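Local coordinates for Ketoacyl_synth_N domain-containing protein (Photorhabdus luminescens subsp. laumondii, PDB 6SMO), which is probably the chain-length partner of a ketosynthase in a polyketide synthase and holds a pentaketo-dodecanal chain in its pocket, at residues C[249-254]-C[360-365]; C[278-283]-C[354-359]; C[261-266]-C[295-300]. All coordinates share one frame; numbering follows the deposited sequence.

Interaction 1: C[249-254]-C[360-365]; sequences DYFAPD and QGHVCA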
ATOM      1  N   ASP C 249      -5.519   1.628 -18.778  1.00 38.30           N
ATOM      2  CA  ASP C 249      -4.372   1.166 -17.949  1.00 38.02           C
ATOM      3  C   ASP C 249      -3.729  -0.049 -18.628  1.00 38.17           C
ATOM      4  O   ASP C 249      -4.224  -1.174 -18.421  1.00 38.21           O
ATOM      5  CB  ASP C 249      -4.819   0.853 -16.518  1.00 37.75           C
ATOM      6  CG  ASP C 249      -3.679   0.599 -15.543  1.00 37.33           C
ATOM      7  OD1 ASP C 249      -2.526   0.939 -15.880  1.00 38.42           O
ATOM      8  OD2 ASP C 249      -3.955   0.065 -14.451  1.00 36.17           O
ATOM      9  N   TYR C 250      -2.672   0.184 -19.413  1.00 38.39           N
ATOM     10  CA  TYR C 250      -1.923  -0.853 -20.173  1.00 38.80           C
ATOM     11  C   TYR C 250      -0.417  -0.659 -19.964  1.00 38.63           C
ATOM     12  O   TYR C 250      -0.009   0.327 -19.318  1.00 38.07           O
ATOM     13  CB  TYR C 250      -2.301  -0.805 -21.655  1.00 39.64           C
ATOM     14  CG  TYR C 250      -3.703  -1.272 -21.951  1.00 40.73           C
ATOM     15  CD1 TYR C 250      -3.985  -2.609 -22.182  1.00 41.33           C
ATOM     16  CD2 TYR C 250      -4.758  -0.374 -21.992  1.00 41.37           C
ATOM     17  CE1 TYR C 250      -5.274  -3.042 -22.450  1.00 42.29           C
ATOM     18  CE2 TYR C 250      -6.053  -0.789 -22.258  1.00 42.08           C
ATOM     19  CZ  TYR C 250      -6.313  -2.127 -22.488  1.00 42.45           C
ATOM     20  OH  TYR C 250      -7.586  -2.542 -22.750  1.00 44.17           O
ATOM     21  N   PHE C 251       0.374  -1.596 -20.495  1.00 39.00           N
ATOM     22  CA  PHE C 251       1.858  -1.631 -20.410  1.00 39.25           C
ATOM     23  C   PHE C 251       2.438  -1.941 -21.794  1.00 40.00           C
ATOM     24  O   PHE C 251       1.742  -2.572 -22.615  1.00 39.70           O
ATOM     25  CB  PHE C 251       2.304  -2.665 -19.373  1.00 39.08           C
ATOM     26  CG  PHE C 251       3.740  -2.529 -18.934  1.00 39.21           C
ATOM     27  CD1 PHE C 251       4.099  -1.601 -17.968  1.00 39.15           C
ATOM     28  CD2 PHE C 251       4.732  -3.323 -19.488  1.00 39.55           C
ATOM     29  CE1 PHE C 251       5.420  -1.473 -17.564  1.00 39.55           C
ATOM     30  CE2 PHE C 251       6.052  -3.192 -19.083  1.00 39.90           C
ATOM     31  CZ  PHE C 251       6.394  -2.268 -18.123  1.00 39.89           C
ATOM     32  N   ALA C 252       3.676  -1.499 -22.036  1.00 40.72           N
ATOM     33  CA  ALA C 252       4.438  -1.702 -23.290  1.00 41.99           C
ATOM     34  C   ALA C 252       5.845  -2.190 -22.951  1.00 43.00           C
ATOM     35  O   ALA C 252       6.703  -1.389 -22.585  1.00 43.22           O
ATOM     36  CB  ALA C 252       4.471  -0.416 -24.080  1.00 41.93           C
ATOM     37  N   PRO C 253       6.125  -3.512 -23.038  1.00 44.37           N
ATOM     38  CA  PRO C 253       7.463  -4.033 -22.747  1.00 45.21           C
ATOM     39  C   PRO C 253       8.543  -3.595 -23.752  1.00 46.70           C
ATOM     40  O   PRO C 253       9.695  -3.544 -23.358  1.00 47.20           O
ATOM     41  CB  PRO C 253       7.279  -5.559 -22.782  1.00 45.37           C
ATOM     42  CG  PRO C 253       6.063  -5.772 -23.656  1.00 45.27           C
ATOM     43  CD  PRO C 253       5.171  -4.580 -23.380  1.00 44.62           C
ATOM     44  N   ASP C 254       8.158  -3.293 -24.998  1.00 48.20           N
ATOM     45  CA  ASP C 254       9.090  -2.890 -26.090  1.00 49.64           C
ATOM     46  C   ASP C 254       8.454  -1.780 -26.940  1.00 49.95           C
ATOM     47  O   ASP C 254       7.284  -1.432 -26.686  1.00 49.87           O
ATOM     48  CB  ASP C 254       9.492  -4.098 -26.941  1.00 50.97           C
ATOM     49  CG  ASP C 254       8.334  -4.773 -27.658  1.00 51.74           C
ATOM     50  OD1 ASP C 254       7.207  -4.734 -27.125  1.00 51.02           O
ATOM     51  OD2 ASP C 254       8.571  -5.334 -28.747  1.00 53.83           O
ATOM     52  N   GLN C 360       9.427   2.663 -17.191  1.00 42.12           N
ATOM     53  CA  GLN C 360       9.462   1.190 -17.415  1.00 42.79           C
ATOM     54  C   GLN C 360       8.558   0.812 -18.595  1.00 42.54           C
ATOM     55  O   GLN C 360       8.824  -0.236 -19.221  1.00 42.21           O
ATOM     56  CB  GLN C 360       9.061   0.445 -16.140  1.00 43.40           C
ATOM     57  CG  GLN C 360      10.099   0.541 -15.029  1.00 44.29           C
ATOM     58  CD  GLN C 360      11.356  -0.229 -15.349  1.00 45.53           C
ATOM     59  OE1 GLN C 360      12.429   0.345 -15.524  1.00 46.55           O
ATOM     60  NE2 GLN C 360      11.231  -1.542 -15.438  1.00 46.36           N
ATOM     61  N   GLY C 361       7.524   1.617 -18.876  1.00 41.89           N
ATOM     62  CA  GLY C 361       6.732   1.541 -20.120  1.00 41.35           C
ATOM     63  C   GLY C 361       5.246   1.315 -19.887  1.00 40.15           C
ATOM     64  O   GLY C 361       4.656   0.525 -20.650  1.00 40.52           O
ATOM     65  N   HIS C 362       4.647   1.993 -18.903  1.00 38.96           N
ATOM     66  CA  HIS C 362       3.176   2.009 -18.668  1.00 38.30           C
ATOM     67  C   HIS C 362       2.499   2.849 -19.758  1.00 38.58           C
ATOM     68  O   HIS C 362       3.210   3.597 -20.448  1.00 39.35           O
ATOM     69  CB  HIS C 362       2.834   2.549 -17.271  1.00 37.56           C
ATOM     70  CG  HIS C 362       2.990   1.548 -16.177  1.00 36.81           C
ATOM     71  ND1 HIS C 362       4.202   1.313 -15.559  1.00 36.73           N
ATOM     72  CD2 HIS C 362       2.096   0.730 -15.582  1.00 36.31           C
ATOM     73  CE1 HIS C 362       4.049   0.387 -14.634  1.00 36.52           C
ATOM     74  NE2 HIS C 362       2.766   0.013 -14.630  1.00 36.22           N
ATOM     75  N   VAL C 363       1.181   2.700 -19.915  1.00 38.60           N
ATOM     76  CA  VAL C 363       0.311   3.594 -20.737  1.00 39.20           C
ATOM     77  C   VAL C 363      -1.023   3.754 -19.997  1.00 39.04           C
ATOM     78  O   VAL C 363      -1.833   2.805 -20.030  1.00 39.38           O
ATOM     79  CB  VAL C 363       0.098   3.062 -22.170  1.00 39.72           C
ATOM     80  CG1 VAL C 363      -0.907   3.905 -22.942  1.00 39.99           C
ATOM     81  CG2 VAL C 363       1.404   2.963 -22.943  1.00 40.08           C
ATOM     82  N   CYS C 364      -1.225   4.906 -19.352  1.00 38.64           N
ATOM     83  CA  CYS C 364      -2.438   5.247 -18.565  1.00 38.28           C
ATOM     84  C   CYS C 364      -3.082   6.514 -19.136  1.00 37.48           C
ATOM     85  O   CYS C 364      -2.336   7.429 -19.536  1.00 37.35           O
ATOM     86  CB  CYS C 364      -2.092   5.440 -17.094  1.00 39.00           C
ATOM     87  SG  CYS C 364      -1.398   3.953 -16.323  1.00 40.63           S
ATOM     88  N   ALA C 365      -4.415   6.558 -19.179  1.00 36.78           N
ATOM     89  CA  ALA C 365      -5.199   7.710 -19.682  1.00 36.79           C
ATOM     90  C   ALA C 365      -6.582   7.744 -19.021  1.00 36.45           C
ATOM     91  O   ALA C 365      -7.160   6.662 -18.790  1.00 36.05           O
ATOM     92  CB  ALA C 365      -5.308   7.644 -21.185  1.00 37.30           C
TER
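Phe-251 and His-362 meet as a non-hydrogen-bonded pair where strands 242-251 and 362-369 run antiparallel, neighbouring strands of the thiolase-type fold, close to a partner chain. In Phe-251, CG is anti to the backbone N (chi1 -164°), and the ring beyond it comes nearer the other strand. CB lies 4.2 Å from Gly-361 O; farther out, CG and CD1 pass under that same oxygen, which sits over one face of the ring, offset toward the rim. CD1 also lies over the centre of the imidazole, and CE1 comes 3.6 Å from His-362 ND1. The pair is T-shaped, Phe-251 giving its edge to the imidazole face, with planes at 89° and centroids 4.9 Å apart. CZ ends 3.4 Å from Gln-360 O. Gly-361 suits its place because phi is strongly positive (122°), where a CB would be jammed against the preceding carbonyl; its own carbonyl accepts Ala-252 N at 2.6 Å. Tyr-250 and Val-363 form the hydrogen-bonded pair, with Tyr-250 N to Val-363 O at 2.8 Å. Asp-249 OD1 touches Cys-364 SG at 3.2 Å and bonds Gln-164, while OD2 bonds Tyr-168 and also Ser-183 of the neighbouring PKS_KS chain. His-362 ND1 bonds Ser-358 OG and NE2 bonds Val-184 O of that chain. This carbonyl calls for a proton on NE2, and the two bonds would fix the ring's rotation.

Interaction 2: C[278-283]-C[354-359]; sequences IMDGIY and IQRFSN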
ATOM      1  N   ILE C 278      -4.535  16.485 -23.335  1.00 46.87           N
ATOM      2  CA  ILE C 278      -3.436  16.822 -22.383  1.00 47.10           C
ATOM      3  C   ILE C 278      -2.436  15.660 -22.395  1.00 47.15           C
ATOM      4  O   ILE C 278      -2.859  14.516 -22.142  1.00 47.01           O
ATOM      5  CB  ILE C 278      -3.986  17.117 -20.971  1.00 47.09           C
ATOM      6  CG1 ILE C 278      -4.881  18.360 -20.972  1.00 47.58           C
ATOM      7  CG2 ILE C 278      -2.851  17.243 -19.963  1.00 46.83           C
ATOM      8  CD1 ILE C 278      -5.686  18.553 -19.706  1.00 47.44           C
ATOM      9  N   MET C 279      -1.163  15.953 -22.674  1.00 47.63           N
ATOM     10  CA  MET C 279      -0.097  14.939 -22.901  1.00 48.09           C
ATOM     11  C   MET C 279       0.778  14.813 -21.647  1.00 47.47           C
ATOM     12  O   MET C 279       0.686  15.692 -20.765  1.00 47.21           O
ATOM     13  CB  MET C 279       0.767  15.297 -24.119  1.00 49.88           C
ATOM     14  CG  MET C 279       1.434  16.662 -24.057  1.00 51.24           C
ATOM     15  SD  MET C 279       2.145  17.146 -25.654  1.00 53.74           S
ATOM     16  CE  MET C 279       3.705  16.266 -25.608  1.00 54.07           C
ATOM     17  N   ASP C 280       1.568  13.734 -21.575  1.00 46.34           N
ATOM     18  CA  ASP C 280       2.504  13.418 -20.462  1.00 45.96           C
ATOM     19  C   ASP C 280       3.540  14.544 -20.349  1.00 45.54           C
ATOM     20  O   ASP C 280       3.677  15.109 -19.247  1.00 46.10           O
ATOM     21  CB  ASP C 280       3.163  12.051 -20.678  1.00 45.95           C
ATOM     22  CG  ASP C 280       4.088  11.611 -19.556  1.00 45.84           C
ATOM     23  OD1 ASP C 280       3.701  11.765 -18.382  1.00 46.30           O
ATOM     24  OD2 ASP C 280       5.189  11.115 -19.864  1.00 45.69           O
ATOM     25  N   GLY C 281       4.236  14.844 -21.450  1.00 45.49           N
ATOM     26  CA  GLY C 281       5.144  16.000 -21.581  1.00 45.76           C
ATOM     27  C   GLY C 281       6.495  15.777 -20.919  1.00 45.65           C
ATOM     28  O   GLY C 281       7.201  16.779 -20.694  1.00 46.05           O
ATOM     29  N   ILE C 282       6.850  14.521 -20.622  1.00 45.69           N
ATOM     30  CA  ILE C 282       8.159  14.134 -20.013  1.00 45.59           C
ATOM     31  C   ILE C 282       9.169  13.882 -21.139  1.00 46.07           C
ATOM     32  O   ILE C 282      10.273  14.461 -21.079  1.00 45.64           O
ATOM     33  CB  ILE C 282       8.011  12.902 -19.096  1.00 45.32           C
ATOM     34  CG1 ILE C 282       7.010  13.139 -17.961  1.00 45.61           C
ATOM     35  CG2 ILE C 282       9.365  12.450 -18.565  1.00 45.17           C
ATOM     36  CD1 ILE C 282       7.432  14.193 -16.957  1.00 45.77           C
ATOM     37  N   TYR C 283       8.797  13.051 -22.118  1.00 46.03           N
ATOM     38  CA  TYR C 283       9.695  12.505 -23.172  1.00 46.58           C
ATOM     39  C   TYR C 283       9.455  13.228 -24.504  1.00 47.62           C
ATOM     40  O   TYR C 283       8.331  13.715 -24.746  1.00 47.43           O
ATOM     41  CB  TYR C 283       9.503  10.991 -23.287  1.00 45.83           C
ATOM     42  CG  TYR C 283       9.734  10.250 -21.995  1.00 44.85           C
ATOM     43  CD1 TYR C 283      11.010   9.881 -21.599  1.00 44.76           C
ATOM     44  CD2 TYR C 283       8.680   9.937 -21.150  1.00 43.97           C
ATOM     45  CE1 TYR C 283      11.232   9.211 -20.407  1.00 44.19           C
ATOM     46  CE2 TYR C 283       8.884   9.266 -19.955  1.00 43.24           C
ATOM     47  CZ  TYR C 283      10.166   8.900 -19.582  1.00 43.30           C
ATOM     48  OH  TYR C 283      10.374   8.240 -18.406  1.00 42.56           O
ATOM     49  N   ILE C 354      -6.698  13.004 -20.771  1.00 41.88           N
ATOM     50  CA  ILE C 354      -5.329  13.180 -20.200  1.00 41.69           C
ATOM     51  C   ILE C 354      -4.579  11.850 -20.322  1.00 41.75           C
ATOM     52  O   ILE C 354      -5.182  10.809 -20.001  1.00 41.73           O
ATOM     53  CB  ILE C 354      -5.409  13.659 -18.737  1.00 41.53           C
ATOM     54  CG1 ILE C 354      -6.304  14.893 -18.594  1.00 41.58           C
ATOM     55  CG2 ILE C 354      -4.019  13.907 -18.169  1.00 41.49           C
ATOM     56  CD1 ILE C 354      -7.106  14.918 -17.318  1.00 41.48           C
ATOM     57  N   GLN C 355      -3.320  11.896 -20.767  1.00 41.82           N
ATOM     58  CA  GLN C 355      -2.436  10.708 -20.911  1.00 42.11           C
ATOM     59  C   GLN C 355      -1.190  10.892 -20.040  1.00 41.81           C
ATOM     60  O   GLN C 355      -0.674  12.026 -19.968  1.00 40.83           O
ATOM     61  CB  GLN C 355      -2.036  10.498 -22.373  1.00 42.76           C
ATOM     62  CG  GLN C 355      -1.430   9.126 -22.640  1.00 43.30           C
ATOM     63  CD  GLN C 355      -1.005   8.945 -24.076  1.00 43.98           C
ATOM     64  OE1 GLN C 355      -1.459   8.036 -24.768  1.00 44.81           O
ATOM     65  NE2 GLN C 355      -0.122   9.815 -24.539  1.00 44.23           N
ATOM     66  N   ARG C 356      -0.746   9.807 -19.400  1.00 41.55           N
ATOM     67  CA  ARG C 356       0.547   9.708 -18.672  1.00 41.53           C
ATOM     68  C   ARG C 356       1.148   8.322 -18.923  1.00 41.10           C
ATOM     69  O   ARG C 356       0.375   7.383 -19.191  1.00 40.77           O
ATOM     70  CB  ARG C 356       0.353   9.944 -17.171  1.00 41.51           C
ATOM     71  CG  ARG C 356       0.465  11.400 -16.744  1.00 41.94           C
ATOM     72  CD  ARG C 356       1.416  11.565 -15.575  1.00 41.75           C
ATOM     73  NE  ARG C 356       2.795  11.292 -15.964  1.00 41.99           N
ATOM     74  CZ  ARG C 356       3.817  11.144 -15.123  1.00 41.80           C
ATOM     75  NH1 ARG C 356       5.028  10.901 -15.597  1.00 42.87           N
ATOM     76  NH2 ARG C 356       3.634  11.233 -13.816  1.00 41.32           N
ATOM     77  N   PHE C 357       2.474   8.205 -18.847  1.00 41.30           N
ATOM     78  CA  PHE C 357       3.197   6.908 -18.921  1.00 41.33           C
ATOM     79  C   PHE C 357       4.523   6.996 -18.160  1.00 40.93           C
ATOM     80  O   PHE C 357       5.051   8.108 -17.963  1.00 42.24           O
ATOM     81  CB  PHE C 357       3.377   6.456 -20.374  1.00 42.02           C
ATOM     82  CG  PHE C 357       3.727   7.520 -21.382  1.00 42.39           C
ATOM     83  CD1 PHE C 357       5.037   7.949 -21.536  1.00 42.66           C
ATOM     84  CD2 PHE C 357       2.758   8.048 -22.222  1.00 42.90           C
ATOM     85  CE1 PHE C 357       5.362   8.907 -22.485  1.00 43.59           C
ATOM     86  CE2 PHE C 357       3.085   9.007 -23.169  1.00 43.63           C
ATOM     87  CZ  PHE C 357       4.386   9.434 -23.297  1.00 43.93           C
ATOM     88  N   SER C 358       5.028   5.832 -17.745  1.00 39.04           N
ATOM     89  CA  SER C 358       6.195   5.660 -16.841  1.00 39.01           C
ATOM     90  C   SER C 358       7.468   5.411 -17.656  1.00 39.64           C
ATOM     91  O   SER C 358       7.372   5.289 -18.894  1.00 39.75           O
ATOM     92  CB  SER C 358       5.950   4.536 -15.871  1.00 38.37           C
ATOM     93  OG  SER C 358       5.993   3.281 -16.535  1.00 38.01           O
ATOM     94  N   ASN C 359       8.610   5.329 -16.967  1.00 40.05           N
ATOM     95  CA  ASN C 359       9.945   5.037 -17.552  1.00 40.94           C
ATOM     96  C   ASN C 359       9.995   3.570 -17.995  1.00 41.50           C
ATOM     97  O   ASN C 359      10.557   3.301 -19.075  1.00 42.13           O
ATOM     98  CB  ASN C 359      11.067   5.352 -16.559  1.00 41.40           C
ATOM     99  CG  ASN C 359      12.439   5.351 -17.198  1.00 42.13           C
ATOM    100  OD1 ASN C 359      12.806   6.295 -17.894  1.00 43.62           O
ATOM    101  ND2 ASN C 359      13.209   4.301 -16.957  1.00 42.28           N
TER
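Asp-280 OD1 is gripped by two nitrogens of Arg-356: NE at 2.6 Å, and NH1 through a weak bond at 3.2 Å. Carboxylate and guanidinium are nearly coplanar, 15° apart, and NE meets OD1 nearly along its C-O axis. The arginine chain bends at chi2 and chi3, and its end comes edge-on to the carboxylate. The rest of the Asp-280 side chain faces Phe-357: CB makes a CH-pi contact 4.0 Å from the ring centroid, over the face, and OD2 sits above the same ring nearer its rim, 3.4 Å from CE1. An aromatic suits this place, since it offers a flat surface to the aspartate and also stacks with Phe-210.

At the start of the contact strands 275-278 and 351-356 run parallel, Gln-355 N giving its hydrogen to Ile-278 O at 3.0 Å. Ile-278 and Ile-354 point the same way, side by side, beneath helix 319-329, where branched apolar chains fill the sheet-to-helix layer. Farther on, Tyr-283 slides past Phe-357 in the opposite direction, its CD2 3.7 Å from Phe-357 CE1. The hydroxyl of Tyr-283 then binds an in-plane lone pair of Asn-359 OD1 at 3.2 Å. Segment 278-283 is the loop after a parallel strand, where active ketosynthases of this family carry a catalytic histidine; here the position probably belongs to Asp-280. Its buried carboxylate is compensated by the guanidinium of Arg-356, a pairing that joins the loop directly to strand 351-356.

Interaction 3: C[261-266]-C[295-300]; sequences TLEYTA and SNKEIK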
ATOM      1  N   THR C 261      -0.391   0.312 -28.251  1.00 54.15           N
ATOM      2  CA  THR C 261      -1.045   0.637 -26.953  1.00 52.93           C
ATOM      3  C   THR C 261      -1.681   2.032 -27.015  1.00 52.88           C
ATOM      4  O   THR C 261      -2.724   2.225 -26.359  1.00 52.78           O
ATOM      5  CB  THR C 261      -0.056   0.537 -25.783  1.00 51.74           C
ATOM      6  OG1 THR C 261       0.713  -0.656 -25.935  1.00 51.65           O
ATOM      7  CG2 THR C 261      -0.741   0.520 -24.433  1.00 50.41           C
ATOM      8  N   LEU C 262      -1.083   2.963 -27.765  1.00 53.29           N
ATOM      9  CA  LEU C 262      -1.557   4.370 -27.896  1.00 53.46           C
ATOM     10  C   LEU C 262      -2.922   4.414 -28.599  1.00 53.51           C
ATOM     11  O   LEU C 262      -3.651   5.404 -28.388  1.00 52.83           O
ATOM     12  CB  LEU C 262      -0.519   5.192 -28.669  1.00 53.85           C
ATOM     13  CG  LEU C 262       0.774   5.502 -27.916  1.00 54.11           C
ATOM     14  CD1 LEU C 262       1.853   5.989 -28.871  1.00 54.72           C
ATOM     15  CD2 LEU C 262       0.538   6.528 -26.818  1.00 54.24           C
ATOM     16  N   GLU C 263      -3.254   3.394 -29.400  1.00 54.40           N
ATOM     17  CA  GLU C 263      -4.542   3.292 -30.140  1.00 55.15           C
ATOM     18  C   GLU C 263      -5.706   3.083 -29.161  1.00 54.43           C
ATOM     19  O   GLU C 263      -6.846   3.420 -29.535  1.00 53.74           O
ATOM     20  CB  GLU C 263      -4.493   2.161 -31.170  1.00 56.43           C
ATOM     21  CG  GLU C 263      -3.579   2.454 -32.347  1.00 57.54           C
ATOM     22  CD  GLU C 263      -3.717   1.498 -33.520  1.00 58.89           C
ATOM     23  OE1 GLU C 263      -4.373   0.449 -33.357  1.00 59.83           O
ATOM     24  OE2 GLU C 263      -3.169   1.809 -34.597  1.00 60.17           O
ATOM     25  N   TYR C 264      -5.440   2.543 -27.966  1.00 53.65           N
ATOM     26  CA  TYR C 264      -6.446   2.355 -26.887  1.00 53.87           C
ATOM     27  C   TYR C 264      -6.797   3.712 -26.261  1.00 52.54           C
ATOM     28  O   TYR C 264      -7.938   3.864 -25.781  1.00 52.98           O
ATOM     29  CB  TYR C 264      -5.953   1.354 -25.837  1.00 54.26           C
ATOM     30  CG  TYR C 264      -6.017  -0.087 -26.275  1.00 56.12           C
ATOM     31  CD1 TYR C 264      -7.172  -0.834 -26.110  1.00 56.88           C
ATOM     32  CD2 TYR C 264      -4.926  -0.706 -26.865  1.00 56.91           C
ATOM     33  CE1 TYR C 264      -7.243  -2.158 -26.512  1.00 57.96           C
ATOM     34  CE2 TYR C 264      -4.978  -2.028 -27.273  1.00 58.12           C
ATOM     35  CZ  TYR C 264      -6.140  -2.758 -27.097  1.00 58.40           C
ATOM     36  OH  TYR C 264      -6.201  -4.062 -27.497  1.00 59.59           O
ATOM     37  N   THR C 265      -5.855   4.662 -26.264  1.00 51.70           N
ATOM     38  CA  THR C 265      -6.072   6.066 -25.817  1.00 51.47           C
ATOM     39  C   THR C 265      -6.961   6.789 -26.838  1.00 51.93           C
ATOM     40  O   THR C 265      -7.753   7.652 -26.416  1.00 52.22           O
ATOM     41  CB  THR C 265      -4.747   6.815 -25.611  1.00 50.57           C
ATOM     42  OG1 THR C 265      -3.856   5.975 -24.876  1.00 49.78           O
ATOM     43  CG2 THR C 265      -4.924   8.126 -24.877  1.00 49.94           C
ATOM     44  N   ALA C 266      -6.826   6.450 -28.125  1.00 52.41           N
ATOM     45  CA  ALA C 266      -7.598   7.034 -29.248  1.00 52.72           C
ATOM     46  C   ALA C 266      -9.065   6.585 -29.179  1.00 52.53           C
ATOM     47  O   ALA C 266      -9.927   7.330 -29.682  1.00 53.20           O
ATOM     48  CB  ALA C 266      -6.967   6.654 -30.567  1.00 53.08           C
ATOM     49  N   SER C 295      -3.803   9.506 -36.202  1.00 57.57           N
ATOM     50  CA  SER C 295      -3.857   9.552 -37.689  1.00 58.20           C
ATOM     51  C   SER C 295      -4.445   8.242 -38.232  1.00 58.98           C
ATOM     52  O   SER C 295      -5.224   8.305 -39.202  1.00 58.60           O
ATOM     53  CB  SER C 295      -2.495   9.830 -38.273  1.00 58.39           C
ATOM     54  OG  SER C 295      -2.583  10.081 -39.668  1.00 58.77           O
ATOM     55  N   ASN C 296      -4.088   7.108 -37.616  1.00 59.63           N
ATOM     56  CA  ASN C 296      -4.558   5.747 -37.996  1.00 61.07           C
ATOM     57  C   ASN C 296      -6.058   5.613 -37.701  1.00 62.89           C
ATOM     58  O   ASN C 296      -6.765   5.003 -38.530  1.00 62.93           O
ATOM     59  CB  ASN C 296      -3.770   4.649 -37.275  1.00 59.98           C
ATOM     60  CG  ASN C 296      -2.309   4.600 -37.669  1.00 59.64           C
ATOM     61  OD1 ASN C 296      -1.952   4.902 -38.807  1.00 59.66           O
ATOM     62  ND2 ASN C 296      -1.455   4.211 -36.737  1.00 58.20           N
ATOM     63  N   LYS C 297      -6.519   6.165 -36.572  1.00 65.65           N
ATOM     64  CA  LYS C 297      -7.917   6.041 -36.071  1.00 67.39           C
ATOM     65  C   LYS C 297      -8.771   7.230 -36.538  1.00 68.98           C
ATOM     66  O   LYS C 297      -9.943   7.304 -36.111  1.00 68.65           O
ATOM     67  CB  LYS C 297      -7.920   5.938 -34.540  1.00 68.21           C
ATOM     68  CG  LYS C 297      -7.439   4.607 -33.978  1.00 69.28           C
ATOM     69  CD  LYS C 297      -8.436   3.479 -34.156  1.00 70.61           C
ATOM     70  CE  LYS C 297      -7.966   2.167 -33.566  1.00 71.38           C
ATOM     71  NZ  LYS C 297      -8.096   2.149 -32.090  1.00 71.46           N
ATOM     72  N   GLU C 298      -8.219   8.112 -37.380  1.00 69.71           N
ATOM     73  CA  GLU C 298      -8.909   9.310 -37.937  1.00 70.35           C
ATOM     74  C   GLU C 298      -9.439  10.174 -36.785  1.00 69.09           C
ATOM     75  O   GLU C 298     -10.652  10.473 -36.771  1.00 69.33           O
ATOM     76  CB  GLU C 298     -10.030   8.891 -38.896  1.00 71.40           C
ATOM     77  CG  GLU C 298      -9.537   8.470 -40.269  1.00 72.76           C
ATOM     78  CD  GLU C 298      -9.345   9.613 -41.252  1.00 73.34           C
ATOM     79  OE1 GLU C 298      -9.661   9.424 -42.444  1.00 73.94           O
ATOM     80  OE2 GLU C 298      -8.880  10.690 -40.826  1.00 73.10           O
ATOM     81  N   ILE C 299      -8.556  10.549 -35.853  1.00 67.85           N
ATOM     82  CA  ILE C 299      -8.856  11.471 -34.715  1.00 66.91           C
ATOM     83  C   ILE C 299      -8.131  12.797 -34.972  1.00 65.59           C
ATOM     84  O   ILE C 299      -6.924  12.759 -35.288  1.00 65.19           O
ATOM     85  CB  ILE C 299      -8.451  10.846 -33.363  1.00 66.92           C
ATOM     86  CG1 ILE C 299      -9.048   9.449 -33.168  1.00 68.03           C
ATOM     87  CG2 ILE C 299      -8.805  11.772 -32.206  1.00 66.74           C
ATOM     88  CD1 ILE C 299     -10.561   9.405 -33.167  1.00 68.93           C
ATOM     89  N   LYS C 300      -8.850  13.915 -34.838  1.00 64.38           N
ATOM     90  CA  LYS C 300      -8.320  15.295 -35.010  1.00 64.63           C
ATOM     91  C   LYS C 300      -8.657  16.098 -33.748  1.00 63.29           C
ATOM     92  O   LYS C 300      -9.854  16.362 -33.511  1.00 61.58           O
ATOM     93  CB  LYS C 300      -8.870  15.940 -36.288  1.00 65.99           C
ATOM     94  CG  LYS C 300     -10.384  15.906 -36.463  1.00 66.96           C
ATOM     95  CD  LYS C 300     -10.823  15.926 -37.913  1.00 68.16           C
ATOM     96  CE  LYS C 300     -10.668  14.582 -38.595  1.00 68.30           C
ATOM     97  NZ  LYS C 300     -11.003  14.655 -40.037  1.00 69.14           N
TER
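Glu-263 and Lys-297 cross at about a right angle where the short, weakly bonded helix 263-266 lies beside the end of helix 286-296. That longer helix closes in a Schellman motif, with Glu-298 at positive phi and two hydrogen bonds back into the last turn. The lysine chain bends at chi2 (-73°) and again at chi4 (77°), the last bend setting NZ near the backbone of Glu-263. There it gives a weak hydrogen bond to Glu-263 O at 3.1 Å. Glu-263 is extended beyond CG, and its carboxylate passes the ammonium rather than meeting it: OE1 stays 4.3 Å from NZ, beyond a salt bridge, and Glu-267 adds only a long, weak ion pair. A long flexible lysine suits such a surface site, its CB and CG lying against Ala-266 CB and its charge near carbonyl and acid.

Glu-263 also crosses Asn-296 at about a right angle, the carboxylate and amide planes 74° apart, with OE2 3.6 Å from ND2 in a loose polar contact. Beneath these chains Ala-266, small enough to let the two segments come close, sets CB 4.0 Å from Lys-297 CG and also packs on Phe-294. Leu-262 continues the join along helix 286-296, over Ile-289, Thr-290 and Ala-293. Next to the lysine, Ile-299 brings CD1 to 4.1 Å from Ala-266 O.

Along the chain the segments come in the order 249-254, 261-266, 278-283, 295-300, 354-359 and 360-365, so that interaction 1 closes a loop enclosing the other two, and interactions 2 and 3 alternate. Interactions 1 and 2 have centres about 11 Å apart and share one sheet, since strands 351-356 and 362-369 are neighbours joined by the bond between Arg-356 N and Cys-364 O. Interaction 3 lies about 15 Å from the centre of each, on the helical layer over that sheet: Thr-261 packs on Val-363, and Thr-265 bonds Gln-355. Interaction 1, and Tyr-264 of interaction 3, reach the partner chain, while interaction 2 is buried within this one.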